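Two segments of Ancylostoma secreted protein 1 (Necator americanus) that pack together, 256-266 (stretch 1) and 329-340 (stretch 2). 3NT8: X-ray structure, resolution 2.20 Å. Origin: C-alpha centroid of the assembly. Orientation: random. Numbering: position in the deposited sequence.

Stretch 1 (256-266) LEPDALGGNAP
Stretch 2 329-340: WWNELKEYGVGP

A buried carboxylate can organise a chain that has just left a helix, and Asp259 of Ancylostoma secreted protein 1 is a compact example. Its side chain (chi1 t, chi2 -28°) divides its oxygens between successive backbone amides: Val338 N donates to Asp259 OD1 at 3.2 Å and Gly339 N to Asp259 OD2 at 3.0 Å. Asp259 OD1 also accepts from Leu261 N, 2.8 Å away, within the type I turn from Asp259 to Gly262. One carboxylate thus fixes its own turn and the opposing loop together. A water donates to both Asp259 OD2 (3.0 Å) and Gly339 O (3.1 Å).

Stretch 1 has no regular secondary structure, its arms joined by hydrogen bonds from Asp259 N to Gly263 O and Ala265 N to Glu257 O. In stretch 2, Trp329, Trp330 and Leu333 to Glu335 are helical, with loop from Tyr336. The register advances in the same sense in both, CA atoms lying 4.7 Å apart for Asp259 and Lys334, 4.4 Å for Ala260 and Gly337 and 6.5 Å for Pro266 and Pro340. Ala260 N donates to Leu333 O at 3.1 Å, almost linearly (174°). Trp330 (chi1 t, chi2 -97°) directs NE1 to Glu257 OE1 at 2.9 Å, the oxygen near the indole plane at its edge. Glu257 is m at chi1 and chi2, with chi3 -43°. A second water bridges Glu257 OE1 and Lys334 NZ, 4.5 Å apart and too distant for a salt bridge.

Gly337 leaves the helix with phi/psi 105/161. A CB there would be jammed against the carbonyl O of Tyr336, which by itself calls for glycine, and would also clash with Leu261 CG and Asp259 OD1.

Leu333 (t, p) places CD2 3.9 Å from both Glu257 CB and Ala265 CB. Ala260 CB sits 3.2 Å from Lys334 O. Leu261 (m, t) lays CD1 3.5 Å from Val338 C, covering the loop backbone that Asp259 holds.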

# COMPACT_ATOMS: atom_id res chain seq x y z
N LEU A 256 -9.91 2.58 -19.66
CA LEU A 256 -9.40 3.71 -18.85
C LEU A 256 -7.99 3.53 -18.32
O LEU A 256 -7.40 4.49 -17.81
CB LEU A 256 -10.40 4.07 -17.73
CG LEU A 256 -11.75 4.51 -18.28
CD1 LEU A 256 -12.68 4.62 -17.03
CD2 LEU A 256 -11.78 5.85 -19.06
N GLU A 257 -7.41 2.32 -18.48
CA GLU A 257 -6.15 2.00 -17.81
C GLU A 257 -4.95 2.35 -18.74
O GLU A 257 -4.90 1.89 -19.86
CB GLU A 257 -6.11 0.57 -17.26
CG GLU A 257 -7.01 0.28 -16.08
CD GLU A 257 -6.50 0.90 -14.82
OE1 GLU A 257 -5.30 0.84 -14.55
OE2 GLU A 257 -7.34 1.50 -14.12
N PRO A 258 -3.96 3.13 -18.27
CA PRO A 258 -2.81 3.43 -19.14
C PRO A 258 -1.88 2.26 -19.43
O PRO A 258 -1.68 1.38 -18.59
CB PRO A 258 -2.08 4.53 -18.38
CG PRO A 258 -2.65 4.52 -17.02
CD PRO A 258 -3.99 3.96 -17.07
N ASP A 259 -1.33 2.21 -20.64
CA ASP A 259 -0.48 1.13 -21.06
C ASP A 259 0.87 1.73 -21.39
O ASP A 259 0.95 2.69 -22.19
CB ASP A 259 -1.08 0.44 -22.26
CG ASP A 259 -0.34 -0.87 -22.66
OD1 ASP A 259 0.87 -0.98 -22.39
OD2 ASP A 259 -0.95 -1.80 -23.24
N ALA A 260 1.95 1.18 -20.82
CA ALA A 260 3.31 1.69 -21.12
C ALA A 260 3.68 1.52 -22.60
O ALA A 260 4.65 2.13 -23.06
CB ALA A 260 4.37 1.04 -20.26
N LEU A 261 2.96 0.66 -23.32
CA LEU A 261 3.26 0.39 -24.72
C LEU A 261 2.48 1.26 -25.70
O LEU A 261 2.74 1.22 -26.93
CB LEU A 261 3.17 -1.10 -25.04
CG LEU A 261 4.39 -1.87 -24.55
CD1 LEU A 261 4.15 -3.27 -24.84
CD2 LEU A 261 5.69 -1.41 -25.26
N GLY A 262 1.57 2.07 -25.17
CA GLY A 262 0.95 3.13 -25.96
C GLY A 262 -0.51 3.35 -25.60
O GLY A 262 -1.31 2.42 -25.69
N GLY A 263 -0.86 4.58 -25.19
CA GLY A 263 -2.26 4.95 -24.97
C GLY A 263 -2.81 4.18 -23.80
O GLY A 263 -2.08 3.91 -22.83
N ASN A 264 -4.09 3.80 -23.89
CA ASN A 264 -4.72 2.96 -22.88
C ASN A 264 -4.86 1.53 -23.39
O ASN A 264 -4.87 1.29 -24.61
CB ASN A 264 -6.09 3.47 -22.44
CG ASN A 264 -6.02 4.78 -21.55
OD1 ASN A 264 -4.99 5.14 -20.99
ND2 ASN A 264 -7.11 5.47 -21.48
N ALA A 265 -5.06 0.59 -22.44
CA ALA A 265 -5.40 -0.76 -22.81
C ALA A 265 -6.82 -0.78 -23.35
O ALA A 265 -7.67 -0.02 -22.91
CB ALA A 265 -5.24 -1.74 -21.55
N PRO A 266 -7.09 -1.66 -24.32
CA PRO A 266 -8.29 -1.63 -25.12
C PRO A 266 -9.49 -2.00 -24.27
O PRO A 266 -9.36 -2.68 -23.20
CB PRO A 266 -8.02 -2.70 -26.24
CG PRO A 266 -6.89 -3.51 -25.72
CD PRO A 266 -6.09 -2.59 -24.86
N TRP A 329 0.91 -5.88 -8.35
CA TRP A 329 0.60 -6.80 -9.48
C TRP A 329 0.02 -6.06 -10.69
O TRP A 329 0.50 -6.30 -11.83
CB TRP A 329 -0.35 -7.87 -9.08
CG TRP A 329 0.13 -8.75 -7.98
CD1 TRP A 329 1.41 -9.07 -7.70
CD2 TRP A 329 -0.70 -9.48 -7.04
NE1 TRP A 329 1.43 -9.93 -6.61
CE2 TRP A 329 0.16 -10.17 -6.19
CE3 TRP A 329 -2.08 -9.58 -6.83
CZ2 TRP A 329 -0.31 -10.97 -5.13
CZ3 TRP A 329 -2.53 -10.34 -5.72
CH2 TRP A 329 -1.66 -11.01 -4.92
N TRP A 330 -0.98 -5.18 -10.45
CA TRP A 330 -1.66 -4.43 -11.49
C TRP A 330 -0.76 -3.44 -12.24
O TRP A 330 -0.91 -3.29 -13.48
CB TRP A 330 -2.91 -3.70 -10.94
CG TRP A 330 -3.80 -3.18 -12.04
CD1 TRP A 330 -3.83 -1.91 -12.55
CD2 TRP A 330 -4.78 -3.93 -12.81
NE1 TRP A 330 -4.77 -1.81 -13.57
CE2 TRP A 330 -5.37 -3.03 -13.73
CE3 TRP A 330 -5.23 -5.26 -12.80
CZ2 TRP A 330 -6.36 -3.44 -14.63
CZ3 TRP A 330 -6.21 -5.65 -13.68
CH2 TRP A 330 -6.76 -4.75 -14.58
N ASN A 331 0.17 -2.81 -11.50
CA ASN A 331 1.06 -1.80 -12.04
C ASN A 331 1.90 -2.23 -13.21
O ASN A 331 2.40 -1.41 -13.94
CB ASN A 331 1.89 -1.06 -10.94
CG ASN A 331 1.02 -0.11 -10.13
OD1 ASN A 331 -0.07 0.29 -10.59
ND2 ASN A 331 1.47 0.23 -8.88
N GLU A 332 2.04 -3.54 -13.41
CA GLU A 332 2.78 -4.07 -14.54
C GLU A 332 2.38 -3.49 -15.90
O GLU A 332 3.20 -3.28 -16.80
CB GLU A 332 2.75 -5.59 -14.50
CG GLU A 332 3.41 -6.14 -13.19
CD GLU A 332 3.41 -7.65 -13.09
OE1 GLU A 332 2.51 -8.37 -13.63
OE2 GLU A 332 4.33 -8.15 -12.41
N LEU A 333 1.11 -3.16 -16.01
CA LEU A 333 0.56 -2.69 -17.25
C LEU A 333 1.10 -1.32 -17.57
O LEU A 333 1.48 -1.04 -18.74
CB LEU A 333 -1.00 -2.65 -17.21
CG LEU A 333 -1.64 -1.99 -18.45
CD1 LEU A 333 -1.47 -2.82 -19.70
CD2 LEU A 333 -3.13 -1.73 -18.24
N LYS A 334 1.11 -0.44 -16.57
CA LYS A 334 1.52 0.93 -16.82
C LYS A 334 3.05 1.01 -16.78
O LYS A 334 3.63 1.97 -17.31
CB LYS A 334 0.87 1.86 -15.81
CG LYS A 334 1.19 1.49 -14.34
CD LYS A 334 0.78 2.72 -13.38
CE LYS A 334 -0.75 2.80 -13.25
NZ LYS A 334 -1.25 1.53 -12.67
N GLU A 335 3.70 0.02 -16.15
CA GLU A 335 5.16 0.04 -16.05
C GLU A 335 5.91 -0.57 -17.24
O GLU A 335 6.88 0.03 -17.75
CB GLU A 335 5.64 -0.51 -14.71
CG GLU A 335 5.34 0.50 -13.60
CD GLU A 335 5.95 0.11 -12.28
OE1 GLU A 335 7.05 -0.48 -12.32
OE2 GLU A 335 5.34 0.39 -11.20
N TYR A 336 5.43 -1.73 -17.68
CA TYR A 336 6.08 -2.49 -18.71
C TYR A 336 5.30 -2.58 -20.00
O TYR A 336 5.86 -2.40 -21.05
CB TYR A 336 6.45 -3.91 -18.19
CG TYR A 336 7.23 -3.92 -16.86
CD1 TYR A 336 8.50 -3.33 -16.76
CD2 TYR A 336 6.72 -4.54 -15.73
CE1 TYR A 336 9.25 -3.36 -15.53
CE2 TYR A 336 7.46 -4.59 -14.49
CZ TYR A 336 8.73 -3.98 -14.41
OH TYR A 336 9.49 -4.00 -13.23
N GLY A 337 4.01 -2.88 -19.90
CA GLY A 337 3.10 -2.75 -21.00
C GLY A 337 2.73 -4.08 -21.63
O GLY A 337 3.45 -5.06 -21.48
N VAL A 338 1.63 -4.08 -22.37
CA VAL A 338 1.14 -5.23 -23.13
C VAL A 338 1.05 -4.91 -24.65
O VAL A 338 1.51 -5.69 -25.48
CB VAL A 338 -0.22 -5.71 -22.63
CG1 VAL A 338 -0.82 -6.70 -23.61
CG2 VAL A 338 -0.08 -6.38 -21.22
N GLY A 339 0.41 -3.79 -24.99
CA GLY A 339 0.24 -3.38 -26.38
C GLY A 339 -1.21 -3.59 -26.84
O GLY A 339 -1.97 -4.20 -26.13
N PRO A 340 -1.59 -3.07 -28.02
CA PRO A 340 -2.95 -3.08 -28.52
C PRO A 340 -3.44 -4.47 -28.96
O PRO A 340 -4.64 -4.68 -29.02
CB PRO A 340 -2.88 -2.10 -29.74
CG PRO A 340 -1.44 -2.11 -30.13
CD PRO A 340 -0.73 -2.18 -28.84
O HOH W 1 -3.95 2.54 -12.83
O HOH W 2 -3.20 -3.72 -23.34